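Local coordinates for ferric iron-binding protein HitA (Pseudomonas aeruginosa PAO1, PDB 6IWF) that binds ferric iron and, as a bacterial solute-binding protein, probably carries it toward an uptake system, and takes part in gallium internalisation, at residues 9-14 and 98-103; 59-64 and 192-197; 102-107 and 141-146; 223-228 and 290-295. All coordinates share one frame; numbering follows the deposited sequence.

Contact 1. Residues 9-14 and 98-103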
loop_
_atom_site.group_PDB
_atom_site.type_symbol
_atom_site.label_atom_id
_atom_site.label_comp_id
_atom_site.label_asym_id
_atom_site.label_seq_id
_atom_site.Cartn_x
_atom_site.Cartn_y
_atom_site.Cartn_z
ATOM N N ASN A 9 3.187 -13.190 4.171
ATOM C CA ASN A 9 3.094 -11.786 4.566
ATOM C C ASN A 9 3.930 -10.914 3.638
ATOM O O ASN A 9 5.161 -10.857 3.763
ATOM C CB ASN A 9 3.528 -11.560 6.015
ATOM C CG ASN A 9 3.485 -10.094 6.385
ATOM O OD1 ASN A 9 2.629 -9.362 5.895
ATOM N ND2 ASN A 9 4.434 -9.641 7.215
ATOM N N GLY A 10 3.239 -10.215 2.735
ATOM C CA GLY A 10 3.806 -9.155 1.923
ATOM C C GLY A 10 3.761 -7.782 2.552
ATOM O O GLY A 10 4.395 -6.855 2.037
ATOM N N GLN A 11 3.018 -7.617 3.645
ATOM C CA GLN A 11 3.053 -6.373 4.401
ATOM C C GLN A 11 4.342 -6.304 5.217
ATOM O O GLN A 11 5.150 -7.230 5.225
ATOM C CB GLN A 11 1.842 -6.248 5.323
ATOM C CG GLN A 11 0.828 -5.198 4.907
ATOM C CD GLN A 11 1.309 -3.775 5.148
ATOM O OE1 GLN A 11 2.507 -3.516 5.279
ATOM N NE2 GLN A 11 0.375 -2.848 5.201
ATOM N N HIS A 12 4.527 -5.192 5.917
ATOM C CA HIS A 12 5.753 -4.986 6.682
ATOM C C HIS A 12 5.928 -6.083 7.727
ATOM O O HIS A 12 4.957 -6.623 8.266
ATOM C CB HIS A 12 5.722 -3.602 7.329
ATOM C CG HIS A 12 6.041 -2.494 6.373
ATOM N ND1 HIS A 12 6.778 -2.694 5.225
ATOM C CD2 HIS A 12 5.724 -1.177 6.389
ATOM C CE1 HIS A 12 6.907 -1.548 4.578
ATOM N NE2 HIS A 12 6.272 -0.613 5.260
ATOM N N ALA A 13 7.193 -6.427 7.993
ATOM C CA ALA A 13 7.509 -7.580 8.840
ATOM C C ALA A 13 6.866 -7.464 10.218
ATOM O O ALA A 13 6.218 -8.406 10.693
ATOM C CB ALA A 13 9.024 -7.725 8.966
ATOM N N ALA A 14 7.020 -6.307 10.867
ATOM C CA ALA A 14 6.495 -6.132 12.219
ATOM C C ALA A 14 4.975 -6.137 12.252
ATOM O O ALA A 14 4.383 -6.496 13.273
ATOM C CB ALA A 14 7.020 -4.830 12.829
ATOM N N GLY A 98 -10.006 -5.505 1.944
ATOM C CA GLY A 98 -9.066 -4.483 2.376
ATOM C C GLY A 98 -8.928 -4.483 3.888
ATOM O O GLY A 98 -9.885 -4.743 4.620
ATOM N N ILE A 99 -7.709 -4.215 4.352
ATOM C CA ILE A 99 -7.373 -4.220 5.772
ATOM C C ILE A 99 -7.041 -2.821 6.264
ATOM O O ILE A 99 -7.558 -2.380 7.291
ATOM C CB ILE A 99 -6.214 -5.196 6.070
ATOM C CG1 ILE A 99 -6.536 -6.607 5.564
ATOM C CG2 ILE A 99 -5.906 -5.208 7.551
ATOM C CD1 ILE A 99 -7.831 -7.183 6.122
ATOM N N THR A 100 -6.147 -2.121 5.560
ATOM C CA THR A 100 -5.853 -0.722 5.842
ATOM C C THR A 100 -5.765 0.029 4.525
ATOM O O THR A 100 -5.618 -0.566 3.460
ATOM C CB THR A 100 -4.532 -0.512 6.595
ATOM O OG1 THR A 100 -3.438 -0.909 5.759
ATOM C CG2 THR A 100 -4.502 -1.294 7.928
ATOM N N ALA A 101 -5.865 1.353 4.612
ATOM C CA ALA A 101 -5.641 2.230 3.470
ATOM C C ALA A 101 -4.533 3.217 3.811
ATOM O O ALA A 101 -4.302 3.541 4.974
ATOM C CB ALA A 101 -6.915 3.009 3.071
ATOM N N ARG A 102 -3.825 3.674 2.785
ATOM C CA ARG A 102 -2.763 4.657 2.956
ATOM C C ARG A 102 -2.899 5.690 1.851
ATOM O O ARG A 102 -3.635 5.486 0.881
ATOM C CB ARG A 102 -1.389 4.016 2.845
ATOM C CG ARG A 102 -1.178 3.664 1.401
ATOM C CD ARG A 102 -0.448 2.422 1.173
ATOM N NE ARG A 102 -1.019 1.277 1.860
ATOM C CZ ARG A 102 -0.337 0.151 2.001
ATOM N NH1 ARG A 102 -0.860 -0.877 2.630
ATOM N NH2 ARG A 102 0.894 0.078 1.502
ATOM N N THR A 103 -2.127 6.771 1.948
ATOM C CA THR A 103 -2.213 7.820 0.939
ATOM C C THR A 103 -0.828 8.254 0.485
ATOM O O THR A 103 0.116 8.309 1.281
ATOM C CB THR A 103 -3.018 9.049 1.465
ATOM O OG1 THR A 103 -3.152 10.027 0.420
ATOM C CG2 THR A 103 -2.367 9.700 2.687
#
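Q11 and R102 carry this contact through the polar ends of their long side chains, with T100 as a lesser third partner, and the backbones stay distant: the nearest CA atoms, those of Q11 and T100, are 10.6 Å apart. The two chains run past one another in opposite directions, so that NE2 of Q11 comes to 3.5 Å from NH1 of R102. Both atoms are donors and no hydrogen bond joins them; the amide and guanidinium planes are 39° apart. E263 probably accounts for the approach: it forms a salt bridge with R102 NH1 and hydrogen bonds with T100 OG1 and, weakly, Q11 NE2. The OG1 of T100, hydrogen-bonded to S227 as well, stands 4.3 Å from Q11 NE2, and the CB of T100 points toward 9-14.

A bend at chi2 (-73°) folds the Q11 chain back, and its OE1 takes the backbone N-H of H12 at 2.7 Å, 15° off the carbonyl plane. This bond fixes the rotation of the amide and leaves NE2 directed at the strand. A second brace comes from N9, whose ND2 gives a nearly straight bond of 3.2 Å to the carbonyl O of H12, approaching from above the carbonyl plane. H12 is the N-cap of helix 13-27 and a ferric iron ligand, though no metal is bound in this chain. The loop between strand 4-9 and that helix, set beside strand 97-108 and linked to it through E263, probably forms part of the wall of the iron site in the cleft of a periplasmic-binding-protein fold.

Contact 2. Residues 59-64 and 192-197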
loop_
_atom_site.group_PDB
_atom_site.type_symbol
_atom_site.label_atom_id
_atom_site.label_comp_id
_atom_site.label_asym_id
_atom_site.label_seq_id
_atom_site.Cartn_x
_atom_site.Cartn_y
_atom_site.Cartn_z
ATOM N N THR A 59 -1.116 -8.658 1.783
ATOM C CA THR A 59 -0.287 -7.876 0.874
ATOM C C THR A 59 -0.340 -6.387 1.200
ATOM O O THR A 59 -1.336 -5.868 1.717
ATOM C CB THR A 59 -0.702 -8.070 -0.589
ATOM O OG1 THR A 59 -2.057 -7.644 -0.772
ATOM C CG2 THR A 59 -0.536 -9.528 -1.013
ATOM N N GLU A 60 0.751 -5.705 0.852
ATOM C CA GLU A 60 0.822 -4.252 0.959
ATOM C C GLU A 60 -0.138 -3.563 -0.002
ATOM O O GLU A 60 -0.668 -2.489 0.306
ATOM C CB GLU A 60 2.249 -3.790 0.675
ATOM C CG GLU A 60 2.987 -3.245 1.861
ATOM C CD GLU A 60 4.154 -2.390 1.438
ATOM O OE1 GLU A 60 4.172 -1.201 1.811
ATOM O OE2 GLU A 60 5.035 -2.906 0.718
ATOM N N GLU A 61 -0.340 -4.138 -1.198
ATOM C CA GLU A 61 -1.123 -3.505 -2.248
ATOM C C GLU A 61 -2.112 -4.500 -2.837
ATOM O O GLU A 61 -1.998 -5.717 -2.650
ATOM C CB GLU A 61 -0.231 -2.955 -3.367
ATOM C CG GLU A 61 1.049 -2.289 -2.879
ATOM C CD GLU A 61 0.825 -0.921 -2.257
ATOM O OE1 GLU A 61 1.822 -0.347 -1.745
ATOM O OE2 GLU A 61 -0.325 -0.411 -2.275
ATOM N N SER A 62 -3.075 -3.967 -3.583
ATOM C CA SER A 62 -4.152 -4.800 -4.114
ATOM C C SER A 62 -3.871 -5.501 -5.450
ATOM O O SER A 62 -4.481 -6.550 -5.690
ATOM C CB SER A 62 -5.435 -3.968 -4.238
ATOM O OG SER A 62 -5.199 -2.749 -4.919
ATOM N N PRO A 63 -3.000 -5.005 -6.342
ATOM C CA PRO A 63 -2.793 -5.710 -7.648
ATOM C C PRO A 63 -2.521 -7.204 -7.506
ATOM O O PRO A 63 -3.126 -7.995 -8.247
ATOM C CB PRO A 63 -1.601 -4.960 -8.261
ATOM C CG PRO A 63 -1.863 -3.542 -7.820
ATOM C CD PRO A 63 -2.346 -3.672 -6.376
ATOM N N PRO A 64 -1.657 -7.659 -6.585
ATOM C CA PRO A 64 -1.474 -9.121 -6.464
ATOM C C PRO A 64 -2.742 -9.865 -6.089
ATOM O O PRO A 64 -2.918 -11.025 -6.497
ATOM C CB PRO A 64 -0.403 -9.265 -5.368
ATOM C CG PRO A 64 0.252 -7.938 -5.297
ATOM C CD PRO A 64 -0.793 -6.939 -5.629
ATOM N N LEU A 192 8.457 11.628 -3.210
ATOM C CA LEU A 192 7.141 11.032 -3.407
ATOM C C LEU A 192 7.104 9.704 -2.664
ATOM O O LEU A 192 7.866 8.794 -2.998
ATOM C CB LEU A 192 6.897 10.812 -4.898
ATOM C CG LEU A 192 6.876 12.065 -5.775
ATOM C CD1 LEU A 192 6.808 11.669 -7.229
ATOM C CD2 LEU A 192 5.660 12.925 -5.388
ATOM N N ILE A 193 6.236 9.590 -1.652
ATOM C CA ILE A 193 6.195 8.419 -0.775
ATOM C C ILE A 193 4.783 8.248 -0.232
ATOM O O ILE A 193 3.942 9.134 -0.338
ATOM C CB ILE A 193 7.168 8.526 0.426
ATOM C CG1 ILE A 193 6.858 9.790 1.236
ATOM C CG2 ILE A 193 8.621 8.474 -0.009
ATOM C CD1 ILE A 193 7.322 9.705 2.678
ATOM N N ASN A 194 4.517 7.082 0.353
ATOM C CA ASN A 194 3.297 6.904 1.120
ATOM C C ASN A 194 3.445 7.531 2.500
ATOM O O ASN A 194 4.549 7.636 3.048
ATOM C CB ASN A 194 2.970 5.423 1.248
ATOM C CG ASN A 194 2.163 4.912 0.073
ATOM O OD1 ASN A 194 1.375 5.657 -0.529
ATOM N ND2 ASN A 194 2.334 3.639 -0.247
ATOM N N ASN A 195 2.306 7.920 3.076
ATOM C CA ASN A 195 2.345 8.748 4.279
ATOM C C ASN A 195 3.029 8.047 5.443
ATOM O O ASN A 195 3.666 8.709 6.274
ATOM C CB ASN A 195 0.918 9.143 4.673
ATOM C CG ASN A 195 0.126 7.970 5.192
ATOM O OD1 ASN A 195 -0.243 7.064 4.438
ATOM N ND2 ASN A 195 -0.125 7.960 6.501
ATOM N N TYR A 196 2.918 6.715 5.531
ATOM C CA TYR A 196 3.271 6.073 6.795
ATOM C C TYR A 196 4.778 6.043 7.046
ATOM O O TYR A 196 5.186 5.867 8.201
ATOM C CB TYR A 196 2.671 4.659 6.857
ATOM C CG TYR A 196 3.068 3.759 5.725
ATOM C CD1 TYR A 196 4.318 3.149 5.713
ATOM C CD2 TYR A 196 2.199 3.499 4.672
ATOM C CE1 TYR A 196 4.696 2.311 4.678
ATOM C CE2 TYR A 196 2.577 2.656 3.625
ATOM C CZ TYR A 196 3.831 2.072 3.640
ATOM O OH TYR A 196 4.230 1.232 2.614
ATOM N N TYR A 197 5.611 6.245 6.012
ATOM C CA TYR A 197 7.061 6.250 6.225
ATOM C C TYR A 197 7.492 7.420 7.095
ATOM O O TYR A 197 8.425 7.299 7.899
ATOM C CB TYR A 197 7.801 6.311 4.892
ATOM C CG TYR A 197 7.693 5.045 4.091
ATOM C CD1 TYR A 197 8.485 3.941 4.395
ATOM C CD2 TYR A 197 6.803 4.952 3.021
ATOM C CE1 TYR A 197 8.383 2.771 3.666
ATOM C CE2 TYR A 197 6.700 3.786 2.290
ATOM C CZ TYR A 197 7.490 2.702 2.618
ATOM O OH TYR A 197 7.396 1.541 1.887
HETATM O O HOH W 1 0.584 2.283 -2.217
#
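A direct hydrogen bond links E60 to Y196: the phenol OH gives its proton to OE1 at 2.6 Å, meeting that oxygen nearly along its C-O axis. Beyond CG the E60 chain is extended, which carries the carboxylate across to the tyrosine, and its plane is turned 64° from that of the ring. Y196 is placed for this by its first torsion (chi1 57°), which sets CG between the backbone N and the carbonyl carbon.

Between the two tyrosines the contact is one of rings, with CE1 of Y196 3.4 Å above the plane of Y197 and displaced toward its rim.

A water-mediated link runs beside the direct bond. One water donates to OE2 of E61 at 2.8 Å and accepts from ND2 of N194 at 3.0 Å, bridging two side chains whose own nearest atoms, E61 OE1 and N194 ND2, are 4.3 Å apart. R102 forms long, weak ion pairs with both glutamates and may temper the negative charge gathered there.

Within 59-64, OG1 of T59 donates to the carbonyl O of E61 at 2.7 Å and braces the turn that presents both glutamates. E60, Y196 and Y197 are ferric iron ligands, as is H12; here, with no metal in the chain, the E60-Y196 bond links the two sides of the site, the paired tyrosines being a hallmark of FbpA-like ferric-binding proteins.

Contact 3. Residues 102-107 and 141-146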
loop_
_atom_site.group_PDB
_atom_site.type_symbol
_atom_site.label_atom_id
_atom_site.label_comp_id
_atom_site.label_asym_id
_atom_site.label_seq_id
_atom_site.Cartn_x
_atom_site.Cartn_y
_atom_site.Cartn_z
ATOM N N ARG A 102 -3.825 3.674 2.785
ATOM C CA ARG A 102 -2.763 4.657 2.956
ATOM C C ARG A 102 -2.899 5.690 1.851
ATOM O O ARG A 102 -3.635 5.486 0.881
ATOM C CB ARG A 102 -1.389 4.016 2.845
ATOM C CG ARG A 102 -1.178 3.664 1.401
ATOM C CD ARG A 102 -0.448 2.422 1.173
ATOM N NE ARG A 102 -1.019 1.277 1.860
ATOM C CZ ARG A 102 -0.337 0.151 2.001
ATOM N NH1 ARG A 102 -0.860 -0.877 2.630
ATOM N NH2 ARG A 102 0.894 0.078 1.502
ATOM N N THR A 103 -2.127 6.771 1.948
ATOM C CA THR A 103 -2.213 7.820 0.939
ATOM C C THR A 103 -0.828 8.254 0.485
ATOM O O THR A 103 0.116 8.309 1.281
ATOM C CB THR A 103 -3.018 9.049 1.465
ATOM O OG1 THR A 103 -3.152 10.027 0.420
ATOM C CG2 THR A 103 -2.367 9.700 2.687
ATOM N N ARG A 104 -0.714 8.570 -0.801
ATOM C CA ARG A 104 0.504 9.191 -1.298
ATOM C C ARG A 104 0.600 10.619 -0.782
ATOM O O ARG A 104 -0.410 11.309 -0.603
ATOM C CB ARG A 104 0.531 9.182 -2.832
ATOM C CG ARG A 104 0.355 7.785 -3.438
ATOM C CD ARG A 104 1.604 6.985 -3.315
ATOM N NE ARG A 104 2.708 7.533 -4.106
ATOM C CZ ARG A 104 3.927 7.008 -4.069
ATOM N NH1 ARG A 104 4.150 5.949 -3.296
ATOM N NH2 ARG A 104 4.907 7.517 -4.792
ATOM N N VAL A 105 1.828 11.054 -0.528
ATOM C CA VAL A 105 2.114 12.399 -0.045
ATOM C C VAL A 105 3.373 12.901 -0.737
ATOM O O VAL A 105 4.031 12.172 -1.488
ATOM C CB VAL A 105 2.290 12.444 1.487
ATOM C CG1 VAL A 105 1.012 12.004 2.177
ATOM C CG2 VAL A 105 3.465 11.569 1.916
ATOM N N LEU A 106 3.710 14.162 -0.469
ATOM C CA LEU A 106 4.984 14.759 -0.858
ATOM C C LEU A 106 5.718 15.127 0.434
ATOM O O LEU A 106 5.347 16.090 1.113
ATOM C CB LEU A 106 4.763 15.985 -1.765
ATOM C CG LEU A 106 6.029 16.665 -2.295
ATOM C CD1 LEU A 106 6.713 15.811 -3.359
ATOM C CD2 LEU A 106 5.639 18.017 -2.877
ATOM N N ALA A 107 6.736 14.358 0.810
ATOM C CA ALA A 107 7.554 14.757 1.954
ATOM C C ALA A 107 8.503 15.856 1.497
ATOM O O ALA A 107 8.996 15.822 0.367
ATOM C CB ALA A 107 8.330 13.570 2.519
ATOM N N GLY A 141 5.972 -1.180 -5.545
ATOM C CA GLY A 141 4.590 -1.428 -5.937
ATOM C C GLY A 141 3.695 -0.228 -5.715
ATOM O O GLY A 141 2.715 -0.029 -6.445
ATOM N N ALA A 142 4.023 0.597 -4.719
ATOM C CA ALA A 142 3.271 1.823 -4.494
ATOM C C ALA A 142 3.421 2.785 -5.663
ATOM O O ALA A 142 2.445 3.415 -6.075
ATOM C CB ALA A 142 3.725 2.504 -3.204
ATOM N N PHE A 143 4.647 2.961 -6.170
ATOM C CA PHE A 143 4.805 3.835 -7.325
ATOM C C PHE A 143 4.130 3.244 -8.562
ATOM O O PHE A 143 3.608 3.991 -9.395
ATOM C CB PHE A 143 6.283 4.119 -7.596
ATOM C CG PHE A 143 6.495 5.131 -8.676
ATOM C CD1 PHE A 143 6.295 6.479 -8.414
ATOM C CD2 PHE A 143 6.823 4.734 -9.972
ATOM C CE1 PHE A 143 6.461 7.433 -9.423
ATOM C CE2 PHE A 143 6.983 5.673 -10.977
ATOM C CZ PHE A 143 6.794 7.026 -10.702
ATOM N N LEU A 144 4.133 1.918 -8.707
ATOM C CA LEU A 144 3.398 1.301 -9.807
ATOM C C LEU A 144 1.936 1.716 -9.784
ATOM O O LEU A 144 1.358 2.057 -10.823
ATOM C CB LEU A 144 3.524 -0.217 -9.732
ATOM C CG LEU A 144 2.728 -0.976 -10.797
ATOM C CD1 LEU A 144 3.295 -0.696 -12.168
ATOM C CD2 LEU A 144 2.768 -2.464 -10.474
ATOM N N GLU A 145 1.319 1.692 -8.602
ATOM C CA GLU A 145 -0.073 2.122 -8.501
ATOM C C GLU A 145 -0.213 3.606 -8.831
ATOM O O GLU A 145 -1.204 4.013 -9.453
ATOM C CB GLU A 145 -0.626 1.826 -7.109
ATOM C CG GLU A 145 -1.306 0.471 -7.061
ATOM C CD GLU A 145 -1.478 -0.051 -5.663
ATOM O OE1 GLU A 145 -2.634 -0.153 -5.184
ATOM O OE2 GLU A 145 -0.446 -0.356 -5.036
ATOM N N GLN A 146 0.780 4.420 -8.446
ATOM C CA GLN A 146 0.763 5.834 -8.816
ATOM C C GLN A 146 0.724 5.994 -10.330
ATOM O O GLN A 146 -0.021 6.822 -10.862
ATOM C CB GLN A 146 1.988 6.552 -8.245
ATOM C CG GLN A 146 2.032 8.058 -8.604
ATOM C CD GLN A 146 0.874 8.831 -7.956
ATOM O OE1 GLN A 146 1.017 9.361 -6.849
ATOM N NE2 GLN A 146 -0.272 8.898 -8.642
HETATM O O HOH W 2 3.417 10.034 -5.581
#
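R104 reaches from strand 97-108 to the first turns of helix 141-154, and its chain can be followed atom by atom. At CB it already borders the amide of Q146, with OE1 4.1 Å away, and CG comes a little nearer to the same oxygen, at 3.8 Å. CD packs on OD1 of N194. Bends at chi2 and chi3 curl the chain, which brings the guanidinium up against A142 and F143. NE stands 3.7 Å from Q146 OE1, with the oxygen at the edge of the guanidinium and the two flat groups 76° apart. Their link is made by a water instead, which accepts from NE at 3.0 Å and donates to OE1 of Q146 at 2.8 Å.

Strand and helix axes cross almost at right angles, at -84°, the N-terminal turns of helix 141-154 lying across strand 97-108 near the cleft of the periplasmic-binding-protein fold. The amide of Q146 is held from its other end as well, NE2 being hydrogen-bonded to the carbonyl O of P220.

Farther out, NH1 of R104 lies against the CB of A142, and the carbonyl O of A142 sits over one guanidinium face, toward the rim. NH2 ends 4.0 Å from CD1 of F143, at the edge of a ring steeply inclined to the guanidinium. F143 reaches this place although its CB points away from the strand: CG lies anti to the backbone N (chi1 -174°), and the ring also meets that of F136.

Contact 4. Residues 223-228 and 290-295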
loop_
_atom_site.group_PDB
_atom_site.type_symbol
_atom_site.label_atom_id
_atom_site.label_comp_id
_atom_site.label_asym_id
_atom_site.label_seq_id
_atom_site.Cartn_x
_atom_site.Cartn_y
_atom_site.Cartn_z
ATOM N N LEU A 223 -3.513 9.949 -4.382
ATOM C CA LEU A 223 -4.050 8.600 -4.492
ATOM C C LEU A 223 -4.096 7.895 -3.140
ATOM O O LEU A 223 -3.126 7.921 -2.378
ATOM C CB LEU A 223 -3.180 7.802 -5.459
ATOM C CG LEU A 223 -3.582 6.355 -5.700
ATOM C CD1 LEU A 223 -4.904 6.294 -6.453
ATOM C CD2 LEU A 223 -2.448 5.600 -6.468
ATOM N N VAL A 224 -5.228 7.253 -2.861
ATOM C CA VAL A 224 -5.374 6.366 -1.713
ATOM C C VAL A 224 -5.394 4.936 -2.243
ATOM O O VAL A 224 -6.094 4.645 -3.223
ATOM C CB VAL A 224 -6.649 6.703 -0.920
ATOM C CG1 VAL A 224 -7.021 5.575 0.055
ATOM C CG2 VAL A 224 -6.468 8.034 -0.202
ATOM N N THR A 225 -4.628 4.050 -1.605
ATOM C CA THR A 225 -4.588 2.635 -1.963
ATOM C C THR A 225 -4.808 1.777 -0.720
ATOM O O THR A 225 -4.695 2.243 0.413
ATOM C CB THR A 225 -3.251 2.239 -2.621
ATOM O OG1 THR A 225 -2.167 2.508 -1.729
ATOM C CG2 THR A 225 -3.032 3.029 -3.916
ATOM N N VAL A 226 -5.122 0.499 -0.928
ATOM C CA VAL A 226 -5.460 -0.380 0.190
ATOM C C VAL A 226 -4.503 -1.567 0.236
ATOM O O VAL A 226 -4.063 -2.070 -0.806
ATOM C CB VAL A 226 -6.925 -0.865 0.122
ATOM C CG1 VAL A 226 -7.883 0.303 -0.162
ATOM C CG2 VAL A 226 -7.090 -1.937 -0.920
ATOM N N SER A 227 -4.158 -1.988 1.448
ATOM C CA SER A 227 -3.576 -3.298 1.675
ATOM C C SER A 227 -4.711 -4.287 1.886
ATOM O O SER A 227 -5.801 -3.917 2.312
ATOM C CB SER A 227 -2.664 -3.316 2.899
ATOM O OG SER A 227 -3.433 -3.249 4.085
ATOM N N GLY A 228 -4.443 -5.557 1.607
ATOM C CA GLY A 228 -5.536 -6.507 1.665
ATOM C C GLY A 228 -5.112 -7.890 2.103
ATOM O O GLY A 228 -3.930 -8.198 2.270
ATOM N N ALA A 290 -10.470 -1.681 -7.809
ATOM C CA ALA A 290 -10.879 -2.269 -9.079
ATOM C C ALA A 290 -10.471 -1.386 -10.252
ATOM O O ALA A 290 -10.096 -1.894 -11.314
ATOM C CB ALA A 290 -12.393 -2.505 -9.074
ATOM N N ASP A 291 -10.549 -0.065 -10.080
ATOM C CA ASP A 291 -10.125 0.851 -11.136
ATOM C C ASP A 291 -8.653 0.654 -11.482
ATOM O O ASP A 291 -8.279 0.691 -12.657
ATOM C CB ASP A 291 -10.375 2.302 -10.718
ATOM C CG ASP A 291 -11.848 2.651 -10.642
ATOM O OD1 ASP A 291 -12.638 2.115 -11.453
ATOM O OD2 ASP A 291 -12.222 3.464 -9.767
ATOM N N LEU A 292 -7.798 0.459 -10.469
ATOM C CA LEU A 292 -6.371 0.267 -10.725
ATOM C C LEU A 292 -6.055 -1.141 -11.220
ATOM O O LEU A 292 -5.094 -1.330 -11.980
ATOM C CB LEU A 292 -5.566 0.562 -9.459
ATOM C CG LEU A 292 -5.841 1.901 -8.759
ATOM C CD1 LEU A 292 -5.194 1.947 -7.369
ATOM C CD2 LEU A 292 -5.319 3.030 -9.616
ATOM N N GLY A 293 -6.831 -2.135 -10.788
ATOM C CA GLY A 293 -6.653 -3.488 -11.290
ATOM C C GLY A 293 -5.277 -4.040 -10.988
ATOM O O GLY A 293 -4.690 -3.788 -9.926
ATOM N N GLU A 294 -4.740 -4.816 -11.937
ATOM C CA GLU A 294 -3.400 -5.370 -11.792
ATOM C C GLU A 294 -2.318 -4.376 -12.191
ATOM O O GLU A 294 -1.128 -4.705 -12.103
ATOM C CB GLU A 294 -3.268 -6.662 -12.623
ATOM C CG GLU A 294 -4.155 -7.798 -12.082
ATOM C CD GLU A 294 -4.189 -9.033 -12.977
ATOM O OE1 GLU A 294 -5.306 -9.502 -13.314
ATOM O OE2 GLU A 294 -3.102 -9.538 -13.329
ATOM N N ALA A 295 -2.706 -3.171 -12.610
ATOM C CA ALA A 295 -1.752 -2.138 -13.025
ATOM C C ALA A 295 -0.857 -2.619 -14.168
ATOM O O ALA A 295 0.323 -2.269 -14.240
ATOM C CB ALA A 295 -0.899 -1.656 -11.843
#
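Strand 224-231 and the end of helix 289-292 approach no closer than 9.2 Å between CA atoms, those of T225 and L292, and beyond L292 the chain leaves the helix at G293, with positive phi, through a type II' turn closed by the hydrogen bond from A295 N to L292 O at 3.1 Å.

Across that gap reaches one side chain, that of L292, which supplies more than half of the buried surface. Its CB points toward the strand, and a chi2 of 168° extends the chain so that one methyl, CD1, leads. CD1 meets 223-228 at two places, L223 just before the strand and T225 within it. The CD1 of L223 is 4.5 Å from it, a loose methyl-to-methyl approach, and the CG2 of T225 is nearer, at 4.2 Å. L223 and T225 are two residues apart, and the leading methyl of L292 touches both.

T225 divides its side chain between two environments. Its methyl packs on L292 and also lies beside E145, while OG1 makes a weak hydrogen bond to E61 OE2, in the neighbourhood of the iron ligands. L223 is likewise shared, touching A149 of helix 141-154 and L287 in the loop before helix 289-292. On the other segment A295, the N-cap of helix 296-305, packs on L144 and A148 of helix 141-154.

No hydrogen bond joins the two segments. The join therefore rests on dispersion and on burial of three side chains from water; lacking directional bonds, its fit depends on the shape of the methyl groups that meet.

In the fold
The four contacts crowd round the middle of the chain, with centres 6 to 13 Å apart, and all reach the same mixed sheet. Contacts 1 and 3 share R102 and T103 on strand 97-108, whose neighbours 190-194 and 224-231 belong to contacts 2 and 4. Along the sequence the segments of contacts 1 and 2 alternate, contact 3 falls between the two segments of contact 2, and contact 4 opens after the others have closed. Contacts 1 and 2 hold the four iron ligands, and a long, weak ion pair between R102 and E61 links them. Contact 3 brings helix 141-154 up beside this site, and contact 4 ties the turn before the last helix to the same sheet.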